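Peptidyl tryptophan dihydroxylase (Pseudomonas putida, PDB 7CTQ) dihydroxylates a peptide-bound tryptophan as an FAD-dependent monooxygenase, a step essential for making the tryptophylquinone cofactor of quinohemoprotein amine dehydrogenase. Local coordinates at residues F40-G45 / R193-V198; D181-M186 / D268-N273; V198-A203 / A216-D221; G204-G207 / D213-A216. All coordinates share one frame; numbering follows the deposited sequence. Where two conformers were deposited one is given.

Interaction 1: residues F40-G45 / R193-V198; sequences FAAVEG and RCYWQV. With FAD (flavin-adenine dinucleotide), chain C.
Tyr195 turns CG opposite its backbone N (chi1 -176°), which, in one of its two conformers, carries the ring against the backbone of Val43; chi1 of -48° at Val43 places CG2 between its own N and carbonyl carbon, against the root of that ring. The two residues belong to strands 43-46 and 193-201 of the large mixed beta-sheet beside the flavin, in a flavoprotein whose sequence matches the tryptophan halogenase family in part. These strands do not pair with each other but meet through side chains. Val43 CG2 lies 3.8 Å from Tyr195 CB as the two side chains run antiparallel past one another. Val43 O stands 3.5 Å above the plane of the Tyr195 ring, over its centre, and finds no hydrogen-bond partner in the model. At the ring edge Ala42 CA comes within 3.8 Å of Tyr195 CE1.

Beyond this buried packing the same two strands reach FAD. Glu44 OE1 accepts a hydrogen bond from FAD O2' at 2.8 Å, while its OE2 forms a salt bridge with Arg91. Gly45 grips the pyrimidine edge twice: its N donates to FAD O4 at 2.8 Å, and its O receives FAD N3 at 2.8 Å in a fairly straight bond (163°). From the other segment, Gln197 OE1 approaches FAD C6 to 3.5 Å.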
# COMPACT_ATOMS: atom_id res chain seq x y z
N PHE A 40 5.73 -6.72 17.63
CA PHE A 40 6.73 -5.86 18.24
C PHE A 40 6.31 -4.39 18.17
O PHE A 40 5.47 -3.98 17.36
CB PHE A 40 8.10 -6.05 17.57
CG PHE A 40 8.17 -5.52 16.17
CD1 PHE A 40 7.78 -6.31 15.10
CD2 PHE A 40 8.64 -4.24 15.91
CE1 PHE A 40 7.84 -5.83 13.80
CE2 PHE A 40 8.70 -3.76 14.62
CZ PHE A 40 8.30 -4.55 13.56
N ALA A 41 6.90 -3.60 19.06
CA ALA A 41 6.64 -2.16 19.10
C ALA A 41 7.19 -1.51 17.84
O ALA A 41 8.40 -1.45 17.64
CB ALA A 41 7.27 -1.56 20.35
N ALA A 42 6.29 -1.05 16.97
CA ALA A 42 6.69 -0.33 15.77
C ALA A 42 5.93 0.98 15.71
O ALA A 42 4.71 1.00 15.89
CB ALA A 42 6.42 -1.14 14.50
N VAL A 43 6.64 2.09 15.49
CA VAL A 43 6.00 3.37 15.24
C VAL A 43 6.43 3.87 13.88
O VAL A 43 7.62 3.80 13.51
CB VAL A 43 6.30 4.40 16.35
CG1 VAL A 43 6.08 3.78 17.71
CG2 VAL A 43 7.71 5.01 16.21
N GLU A 44 5.46 4.36 13.12
CA GLU A 44 5.64 4.74 11.73
C GLU A 44 5.33 6.22 11.57
O GLU A 44 4.62 6.81 12.39
CB GLU A 44 4.74 3.90 10.83
CG GLU A 44 5.22 2.47 10.66
CD GLU A 44 4.14 1.53 10.18
OE1 GLU A 44 4.46 0.35 9.90
OE2 GLU A 44 2.97 1.95 10.08
N GLY A 45 5.90 6.81 10.52
CA GLY A 45 5.57 8.17 10.15
C GLY A 45 4.35 8.18 9.24
O GLY A 45 4.30 7.43 8.26
N ARG A 193 9.31 5.85 24.63
CA ARG A 193 9.66 4.75 23.73
C ARG A 193 10.44 5.28 22.54
O ARG A 193 10.11 6.33 21.98
CB ARG A 193 8.40 4.02 23.27
CG ARG A 193 7.85 3.03 24.29
CD ARG A 193 6.66 2.24 23.75
NE ARG A 193 5.55 3.10 23.39
CZ ARG A 193 4.31 2.66 23.15
NH1 ARG A 193 4.04 1.37 23.24
NH2 ARG A 193 3.36 3.52 22.82
N CYS A 194 11.49 4.56 22.17
CA CYS A 194 12.40 5.01 21.13
C CYS A 194 12.50 3.96 20.03
O CYS A 194 12.37 2.76 20.27
CB CYS A 194 13.79 5.29 21.69
SG CYS A 194 13.81 6.64 22.85
N TYR A 195 12.76 4.46 18.82
CA TYR A 195 12.68 3.70 17.58
C TYR A 195 13.79 4.17 16.66
O TYR A 195 14.00 5.38 16.50
CB TYR A 195 11.30 3.91 16.92
CG TYR A 195 11.03 3.12 15.66
CD1 TYR A 195 10.18 2.02 15.68
CD2 TYR A 195 11.58 3.49 14.44
CE1 TYR A 195 9.90 1.30 14.52
CE2 TYR A 195 11.32 2.78 13.28
CZ TYR A 195 10.48 1.68 13.33
OH TYR A 195 10.22 0.97 12.18
N TRP A 196 14.53 3.23 16.07
CA TRP A 196 15.51 3.58 15.05
C TRP A 196 15.55 2.45 14.03
O TRP A 196 15.67 1.28 14.41
CB TRP A 196 16.89 3.83 15.65
CG TRP A 196 18.01 4.13 14.67
CD1 TRP A 196 18.42 5.36 14.25
CD2 TRP A 196 18.88 3.17 14.05
NE1 TRP A 196 19.50 5.23 13.39
CE2 TRP A 196 19.80 3.89 13.26
CE3 TRP A 196 18.98 1.78 14.09
CZ2 TRP A 196 20.79 3.27 12.52
CZ3 TRP A 196 19.96 1.16 13.35
CH2 TRP A 196 20.85 1.90 12.58
N GLN A 197 15.46 2.81 12.76
CA GLN A 197 15.31 1.83 11.69
C GLN A 197 16.13 2.29 10.50
O GLN A 197 15.92 3.39 9.99
CB GLN A 197 13.83 1.65 11.33
CG GLN A 197 13.54 1.37 9.88
CD GLN A 197 12.14 1.81 9.51
OE1 GLN A 197 11.15 1.33 10.08
NE2 GLN A 197 12.05 2.76 8.57
N VAL A 198 17.08 1.47 10.09
CA VAL A 198 17.97 1.81 9.00
C VAL A 198 17.65 0.87 7.86
O VAL A 198 17.40 -0.33 8.08
CB VAL A 198 19.45 1.76 9.40
CG1 VAL A 198 19.91 0.32 9.67
CG2 VAL A 198 20.30 2.42 8.33
PA FAD C . -0.32 -5.36 8.31
O1A FAD C . -0.50 -3.97 8.77
O2A FAD C . 1.09 -5.89 8.50
O5B FAD C . -1.43 -6.25 8.95
C5B FAD C . -1.30 -7.69 9.02
C4B FAD C . -2.03 -8.13 10.26
O4B FAD C . -2.13 -9.57 10.26
C3B FAD C . -1.38 -7.74 11.59
O3B FAD C . -2.37 -7.37 12.54
C2B FAD C . -0.62 -9.01 11.99
O2B FAD C . -0.48 -9.17 13.40
C1B FAD C . -1.56 -10.08 11.45
N9A FAD C . -0.98 -11.39 11.16
C8A FAD C . 0.24 -11.69 10.63
N7A FAD C . 0.47 -12.98 10.49
C5A FAD C . -0.68 -13.56 10.99
C6A FAD C . -1.08 -14.90 11.16
N6A FAD C . -0.33 -15.95 10.81
N1A FAD C . -2.31 -15.15 11.69
C2A FAD C . -3.07 -14.11 12.04
N3A FAD C . -2.79 -12.80 11.94
C4A FAD C . -1.58 -12.59 11.40
N1 FAD C . 3.78 2.69 6.41
C2 FAD C . 3.52 3.99 6.75
O2 FAD C . 2.44 4.52 6.49
N3 FAD C . 4.48 4.74 7.40
C4 FAD C . 5.73 4.30 7.77
O4 FAD C . 6.50 5.06 8.36
C4X FAD C . 6.01 2.92 7.41
N5 FAD C . 7.18 2.43 7.73
C5X FAD C . 7.44 1.11 7.38
C6 FAD C . 8.69 0.57 7.70
C7 FAD C . 9.00 -0.74 7.37
C7M FAD C . 10.36 -1.29 7.73
C8 FAD C . 8.06 -1.53 6.70
C8M FAD C . 8.37 -2.96 6.33
C9 FAD C . 6.81 -1.00 6.38
C9A FAD C . 6.50 0.31 6.71
N10 FAD C . 5.24 0.88 6.41
C10 FAD C . 4.97 2.19 6.74
C1' FAD C . 4.24 0.11 5.67
C2' FAD C . 3.09 -0.40 6.52
O2' FAD C . 3.55 -1.07 7.69
C3' FAD C . 2.26 -1.35 5.67
O3' FAD C . 2.04 -0.73 4.41
C4' FAD C . 0.90 -1.75 6.25
O4' FAD C . 0.99 -2.01 7.65
C5' FAD C . 0.34 -2.94 5.52
O5' FAD C . -1.01 -3.15 5.96
P FAD C . -1.66 -4.57 5.94
O1P FAD C . -1.63 -5.05 4.48
O2P FAD C . -2.98 -4.56 6.61
O3P FAD C . -0.62 -5.45 6.75

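Interaction 2: residues D181-M186 / D268-N273; sequences DGWAWM and DPLSGN. With FAD (flavin-adenine dinucleotide), chain C.
Trp183 lies on an extended strand and Leu270 in a compact turn, their CA atoms 8.6 Å apart. Gly272 N bonds back to Pro269 O at 3.2 Å, closing a type I turn over Leu270 and Ser271. At Trp183, chi1 of 59° sets the indole between the backbone N and the carbonyl carbon, from where it reaches the turn. Leu270 CD1 sits over the six-membered ring, 3.8 Å from its centroid and 13° off the normal, a CH-pi contact. Trp183 CZ2 also comes within 3.5 Å of Leu270 CA. Pro269 lies between indole and cofactor: its CG is 4.2 Å from Trp183 CZ2, and its CB is 3.3 Å from FAD C5X. The indole NE1 hydrogen-bonds to Tyr325 OH, which also pairs with Asp268 OD2. With an alanine at Trp183, Leu270 CD1 would probably lose the aromatic face it rests on, and Tyr325 its indole partner. Strand 182-188 runs between strands 173-179 and 193-201 of the sheet; the turn leads into helix 274-282, and Leu270 leans on Phe324 and Tyr325 of helix 299-327.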
# COMPACT_ATOMS: atom_id res chain seq x y z
N ASP A 181 25.20 4.57 2.48
CA ASP A 181 24.79 3.29 1.92
C ASP A 181 23.40 2.90 2.40
O ASP A 181 23.06 1.71 2.49
CB ASP A 181 25.81 2.20 2.26
CG ASP A 181 25.94 1.96 3.77
OD1 ASP A 181 25.62 2.88 4.55
OD2 ASP A 181 26.37 0.86 4.18
N GLY A 182 22.58 3.89 2.73
CA GLY A 182 21.25 3.62 3.23
C GLY A 182 20.63 4.90 3.74
O GLY A 182 21.15 6.00 3.51
N TRP A 183 19.51 4.74 4.43
CA TRP A 183 18.89 5.87 5.10
C TRP A 183 18.28 5.35 6.40
O TRP A 183 17.97 4.17 6.53
CB TRP A 183 17.84 6.59 4.21
CG TRP A 183 16.73 5.71 3.75
CD1 TRP A 183 16.71 4.90 2.64
CD2 TRP A 183 15.46 5.54 4.39
NE1 TRP A 183 15.50 4.24 2.55
CE2 TRP A 183 14.71 4.62 3.61
CE3 TRP A 183 14.86 6.09 5.53
CZ2 TRP A 183 13.42 4.22 3.95
CZ3 TRP A 183 13.57 5.70 5.86
CH2 TRP A 183 12.87 4.77 5.08
N ALA A 184 18.12 6.26 7.35
CA ALA A 184 17.60 5.89 8.66
C ALA A 184 16.39 6.74 9.01
O ALA A 184 16.31 7.92 8.66
CB ALA A 184 18.68 6.02 9.75
N TRP A 185 15.43 6.11 9.69
CA TRP A 185 14.29 6.78 10.28
C TRP A 185 14.32 6.53 11.78
O TRP A 185 14.56 5.39 12.22
CB TRP A 185 12.99 6.26 9.69
CG TRP A 185 11.78 6.44 10.55
CD1 TRP A 185 11.13 5.48 11.26
CD2 TRP A 185 11.07 7.66 10.76
NE1 TRP A 185 10.05 6.03 11.91
CE2 TRP A 185 9.99 7.37 11.62
CE3 TRP A 185 11.23 8.98 10.30
CZ2 TRP A 185 9.08 8.34 12.03
CZ3 TRP A 185 10.33 9.94 10.72
CH2 TRP A 185 9.26 9.61 11.57
N MET A 186 14.06 7.56 12.58
CA MET A 186 14.08 7.41 14.03
C MET A 186 12.98 8.25 14.68
O MET A 186 12.60 9.31 14.17
CB MET A 186 15.45 7.81 14.62
CG MET A 186 15.82 9.25 14.34
SD MET A 186 17.56 9.57 14.65
CE MET A 186 18.27 9.27 13.03
N ASP A 268 9.07 -0.19 -0.82
CA ASP A 268 9.84 0.02 0.40
C ASP A 268 9.31 1.27 1.11
O ASP A 268 8.58 2.07 0.51
CB ASP A 268 11.36 0.03 0.11
CG ASP A 268 11.92 1.38 -0.41
OD1 ASP A 268 11.22 2.40 -0.58
OD2 ASP A 268 13.16 1.42 -0.58
N PRO A 269 9.64 1.46 2.39
CA PRO A 269 8.93 2.46 3.20
C PRO A 269 9.43 3.89 3.09
O PRO A 269 9.01 4.72 3.90
CB PRO A 269 9.16 1.94 4.63
CG PRO A 269 10.50 1.29 4.56
CD PRO A 269 10.49 0.59 3.22
N LEU A 270 10.30 4.22 2.12
CA LEU A 270 10.83 5.59 2.04
C LEU A 270 9.73 6.65 1.94
O LEU A 270 9.92 7.78 2.40
CB LEU A 270 11.79 5.72 0.86
CG LEU A 270 12.42 7.11 0.71
CD1 LEU A 270 13.11 7.54 2.01
CD2 LEU A 270 13.40 7.16 -0.45
N SER A 271 8.58 6.32 1.34
CA SER A 271 7.59 7.37 1.09
C SER A 271 6.96 7.90 2.37
O SER A 271 6.39 9.00 2.36
CB SER A 271 6.49 6.85 0.16
OG SER A 271 5.66 5.93 0.86
N GLY A 272 7.06 7.16 3.47
CA GLY A 272 6.28 7.50 4.64
C GLY A 272 4.80 7.38 4.41
O GLY A 272 4.01 8.02 5.11
N ASN A 273 4.39 6.55 3.44
CA ASN A 273 3.01 6.51 2.98
C ASN A 273 2.50 5.09 2.80
O ASN A 273 1.51 4.88 2.10
CB ASN A 273 2.87 7.26 1.66
CG ASN A 273 2.38 8.67 1.84
OD1 ASN A 273 1.19 8.95 1.65
ND2 ASN A 273 3.28 9.57 2.23
PA FAD C . -0.32 -5.36 8.31
O1A FAD C . -0.50 -3.97 8.77
O2A FAD C . 1.09 -5.89 8.50
O5B FAD C . -1.43 -6.25 8.95
C5B FAD C . -1.30 -7.69 9.02
C4B FAD C . -2.03 -8.13 10.26
O4B FAD C . -2.13 -9.57 10.26
C3B FAD C . -1.38 -7.74 11.59
O3B FAD C . -2.37 -7.37 12.54
C2B FAD C . -0.62 -9.01 11.99
O2B FAD C . -0.48 -9.17 13.40
C1B FAD C . -1.56 -10.08 11.45
N9A FAD C . -0.98 -11.39 11.16
C8A FAD C . 0.24 -11.69 10.63
N7A FAD C . 0.47 -12.98 10.49
C5A FAD C . -0.68 -13.56 10.99
C6A FAD C . -1.08 -14.90 11.16
N6A FAD C . -0.33 -15.95 10.81
N1A FAD C . -2.31 -15.15 11.69
C2A FAD C . -3.07 -14.11 12.04
N3A FAD C . -2.79 -12.80 11.94
C4A FAD C . -1.58 -12.59 11.40
N1 FAD C . 3.78 2.69 6.41
C2 FAD C . 3.52 3.99 6.75
O2 FAD C . 2.44 4.52 6.49
N3 FAD C . 4.48 4.74 7.40
C4 FAD C . 5.73 4.30 7.77
O4 FAD C . 6.50 5.06 8.36
C4X FAD C . 6.01 2.92 7.41
N5 FAD C . 7.18 2.43 7.73
C5X FAD C . 7.44 1.11 7.38
C6 FAD C . 8.69 0.57 7.70
C7 FAD C . 9.00 -0.74 7.37
C7M FAD C . 10.36 -1.29 7.73
C8 FAD C . 8.06 -1.53 6.70
C8M FAD C . 8.37 -2.96 6.33
C9 FAD C . 6.81 -1.00 6.38
C9A FAD C . 6.50 0.31 6.71
N10 FAD C . 5.24 0.88 6.41
C10 FAD C . 4.97 2.19 6.74
C1' FAD C . 4.24 0.11 5.67
C2' FAD C . 3.09 -0.40 6.52
O2' FAD C . 3.55 -1.07 7.69
C3' FAD C . 2.26 -1.35 5.67
O3' FAD C . 2.04 -0.73 4.41
C4' FAD C . 0.90 -1.75 6.25
O4' FAD C . 0.99 -2.01 7.65
C5' FAD C . 0.34 -2.94 5.52
O5' FAD C . -1.01 -3.15 5.96
P FAD C . -1.66 -4.57 5.94
O1P FAD C . -1.63 -5.05 4.48
O2P FAD C . -2.98 -4.56 6.61
O3P FAD C . -0.62 -5.45 6.75

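Interaction 3: residues V198-A203 / A216-D221; sequences VTLDAA and AARRAD
Leu200 and Arg218 meet by dispersion packing, a methyl group against a flat cation. The two side chains reach out from facing backbones and overlap, so that Leu200 CD2 rests 3.6 Å above the plane of the Arg218 guanidinium, over its centre, with NH2 at 3.7 Å from the same CD2. Arg218 gets there because its chain runs out straight from CG to NE (chi3 -176°), reaching from helix to strand. Lower on that chain, Val198 CG2 touches Arg218 CD at 4.4 Å, so aliphatic and cationic parts of one residue both cover the strand.

The polar partners of the Arg218 side chain lie beyond the two segments. Arg218 NH2 forms a salt bridge with Asp181 OD2 and a hydrogen bond with Tyr214 OH, one turn earlier on its helix. This pairing would be expected to ease the cost of setting a charged group against leucine and valine. A leucine in place of Arg218 would probably leave the Asp181 carboxylate without its positive mate and the Tyr214 hydroxyl without this partner.

Backbone bonds hold the helix and the strand themselves. In the helix, Ala220 N bonds to Ala216 O at 2.8 Å; in the sheet, Val198 and Leu200 pair with Leu161 and Val159 of strand 158-166, and Thr199 pairs with Trp183. The arrangement is that of an alpha-helix laid against a beta-sheet, helix 208-220 packing on strand 193-201 through alternate strand residues.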
# COMPACT_ATOMS: atom_id res chain seq x y z
N VAL A 198 17.08 1.47 10.09
CA VAL A 198 17.97 1.81 9.00
C VAL A 198 17.65 0.87 7.86
O VAL A 198 17.40 -0.33 8.08
CB VAL A 198 19.45 1.76 9.40
CG1 VAL A 198 19.91 0.32 9.67
CG2 VAL A 198 20.30 2.42 8.33
N THR A 199 17.61 1.42 6.66
CA THR A 199 17.23 0.68 5.47
C THR A 199 18.46 0.55 4.58
O THR A 199 19.12 1.55 4.29
CB THR A 199 16.08 1.39 4.75
OG1 THR A 199 14.93 1.35 5.60
CG2 THR A 199 15.75 0.70 3.41
N LEU A 200 18.78 -0.68 4.21
CA LEU A 200 20.02 -0.98 3.53
C LEU A 200 19.78 -2.09 2.52
O LEU A 200 18.76 -2.79 2.58
CB LEU A 200 21.11 -1.45 4.52
CG LEU A 200 21.40 -0.61 5.76
CD1 LEU A 200 21.94 -1.50 6.87
CD2 LEU A 200 22.40 0.48 5.40
N ASP A 201 20.74 -2.26 1.63
CA ASP A 201 20.76 -3.44 0.78
C ASP A 201 20.96 -4.68 1.63
O ASP A 201 21.71 -4.68 2.61
CB ASP A 201 21.88 -3.32 -0.25
CG ASP A 201 21.49 -3.88 -1.60
OD1 ASP A 201 21.45 -5.13 -1.74
OD2 ASP A 201 21.20 -3.08 -2.51
N ALA A 202 20.24 -5.76 1.28
CA ALA A 202 20.35 -6.99 2.07
C ALA A 202 21.74 -7.62 1.98
O ALA A 202 22.13 -8.34 2.90
CB ALA A 202 19.30 -8.00 1.62
N ALA A 203 22.50 -7.34 0.93
CA ALA A 203 23.72 -8.08 0.64
C ALA A 203 24.87 -7.67 1.56
O ALA A 203 25.12 -6.49 1.78
CB ALA A 203 24.14 -7.88 -0.82
N ALA A 216 24.46 -1.04 16.72
CA ALA A 216 25.04 -0.16 17.74
C ALA A 216 26.06 0.78 17.13
O ALA A 216 26.03 2.00 17.38
CB ALA A 216 25.66 -1.00 18.86
N ALA A 217 26.95 0.27 16.27
CA ALA A 217 27.95 1.13 15.67
C ALA A 217 27.33 2.21 14.79
O ALA A 217 27.80 3.35 14.77
CB ALA A 217 28.97 0.31 14.88
N ARG A 218 26.27 1.86 14.04
CA ARG A 218 25.61 2.85 13.18
C ARG A 218 24.93 3.93 14.01
O ARG A 218 25.04 5.13 13.69
CB ARG A 218 24.62 2.16 12.24
CG ARG A 218 25.28 1.54 11.02
CD ARG A 218 24.27 1.30 9.90
NE ARG A 218 24.87 0.62 8.76
CZ ARG A 218 25.28 1.22 7.65
NH1 ARG A 218 25.14 2.53 7.49
NH2 ARG A 218 25.83 0.49 6.69
N ARG A 219 24.20 3.54 15.06
CA ARG A 219 23.58 4.53 15.94
C ARG A 219 24.64 5.39 16.62
O ARG A 219 24.48 6.62 16.72
CB ARG A 219 22.69 3.85 16.97
CG ARG A 219 21.44 3.24 16.37
CD ARG A 219 20.74 2.35 17.36
NE ARG A 219 20.30 3.13 18.49
CZ ARG A 219 20.22 2.68 19.73
NH1 ARG A 219 20.53 1.42 20.03
NH2 ARG A 219 19.81 3.50 20.66
N ALA A 220 25.73 4.78 17.08
CA ALA A 220 26.80 5.54 17.72
C ALA A 220 27.45 6.53 16.77
O ALA A 220 28.06 7.51 17.23
CB ALA A 220 27.86 4.59 18.28
N ASP A 221 27.35 6.32 15.47
CA ASP A 221 28.01 7.18 14.51
C ASP A 221 27.14 8.36 14.08
O ASP A 221 27.60 9.20 13.31
CB ASP A 221 28.43 6.38 13.28
CG ASP A 221 29.59 5.41 13.57
OD1 ASP A 221 30.09 5.38 14.72
OD2 ASP A 221 29.98 4.66 12.64

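Interaction 4: residues G204-G207 / D213-A216; sequences GLPG and DYCA
Pro206 lies over one face of the Tyr214 ring, the two side chains crossing at about a right angle. Its CD is 4.3 Å from the ring centroid and 26° off the normal, a proline-aromatic CH-pi contact displaced toward the near end of the ring. The closest approach falls at that end, with Pro206 CG 3.7 Å from Tyr214 CD1. Tyr214 holds CG opposite its backbone N (chi1 -174°), which sends the ring away from the helix and toward the preceding loop.

Leu205 takes the far end of the same ring. It too crosses Tyr214 at roughly a right angle, and its CD2 approaches obliquely, 4.1 Å from Tyr214 OH and 4.2 Å from CZ. Neighbouring loop residues thus hold the tyrosine at two points, root and hydroxyl end. The hydroxyl itself is hydrogen-bonded to Arg218 NH2, so its polar partner comes from the helix while the loop supplies carbon. Leu205 also packs on Leu200 and Val159, and Tyr214 on Leu200 and Leu161, which ties this surface contact to the underlying sheet.

From Leu205 to Gly207 the backbone is extended, close to polyproline II in its angles, after Gly204, whose phi is positive (79°). The whole is a strand-loop-helix connection in which the loop leaving strand 193-201 folds back onto helix 208-220, the helix it leads into.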
# COMPACT_ATOMS: atom_id res chain seq x y z
N GLY A 204 25.60 -8.67 2.07
CA GLY A 204 26.77 -8.40 2.88
C GLY A 204 26.51 -7.99 4.32
O GLY A 204 27.47 -7.72 5.05
N LEU A 205 25.24 -7.93 4.75
CA LEU A 205 24.95 -7.72 6.16
C LEU A 205 25.50 -8.88 6.98
O LEU A 205 25.72 -9.97 6.45
CB LEU A 205 23.45 -7.58 6.39
CG LEU A 205 22.72 -6.44 5.70
CD1 LEU A 205 21.25 -6.47 6.08
CD2 LEU A 205 23.35 -5.10 6.03
N PRO A 206 25.72 -8.68 8.27
CA PRO A 206 26.10 -9.79 9.14
C PRO A 206 24.91 -10.70 9.40
O PRO A 206 23.75 -10.31 9.22
CB PRO A 206 26.55 -9.11 10.44
CG PRO A 206 26.68 -7.65 10.11
CD PRO A 206 25.72 -7.39 8.99
N GLY A 207 25.21 -11.92 9.84
CA GLY A 207 24.18 -12.82 10.31
C GLY A 207 23.63 -12.39 11.66
O GLY A 207 24.04 -11.39 12.25
N ASP A 213 25.75 -5.62 17.25
CA ASP A 213 26.94 -4.78 17.14
C ASP A 213 26.88 -3.87 15.93
O ASP A 213 27.40 -2.75 15.95
CB ASP A 213 28.20 -5.63 17.04
CG ASP A 213 28.61 -6.22 18.38
OD1 ASP A 213 28.34 -5.58 19.42
OD2 ASP A 213 29.22 -7.29 18.38
N TYR A 214 26.32 -4.38 14.83
CA TYR A 214 26.22 -3.60 13.61
C TYR A 214 25.33 -2.39 13.81
O TYR A 214 25.70 -1.26 13.48
CB TYR A 214 25.70 -4.50 12.48
CG TYR A 214 25.68 -3.84 11.13
CD1 TYR A 214 26.78 -3.91 10.28
CD2 TYR A 214 24.56 -3.14 10.70
CE1 TYR A 214 26.76 -3.31 9.03
CE2 TYR A 214 24.52 -2.54 9.45
CZ TYR A 214 25.63 -2.62 8.62
OH TYR A 214 25.60 -2.01 7.39
N CYS A 215 24.14 -2.61 14.38
CA CYS A 215 23.23 -1.50 14.66
C CYS A 215 23.82 -0.52 15.66
O CYS A 215 23.68 0.70 15.51
CB CYS A 215 21.90 -2.04 15.17
SG CYS A 215 20.94 -2.81 13.84
N ALA A 216 24.46 -1.04 16.72
CA ALA A 216 25.04 -0.16 17.74
C ALA A 216 26.06 0.78 17.13
O ALA A 216 26.03 2.00 17.38
CB ALA A 216 25.66 -1.00 18.86

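Overall arrangement
Strand 193-201 runs through the set: interactions 1 and 3 share Val198 on it, and interaction 2 reaches it from strand 182-188, with Gln197 O 2.8 Å from Trp185 N and Trp183 O 2.8 Å from Thr199 N. Interactions 1 and 2, with centres 12 Å apart, place Glu44 and Pro269 on opposite faces of the flavin. Interaction 3 is joined to 181-186 by a salt bridge, Asp181 OD2 to Arg218 NH2 at 2.6 Å. Interaction 4 lies about 7 Å from interaction 3, centre to centre, where Leu200 CD1 is 3.7 Å from Tyr214 OH. From interaction 1 to interaction 4 the contacts thus pass from the FAD pocket to the outer helix.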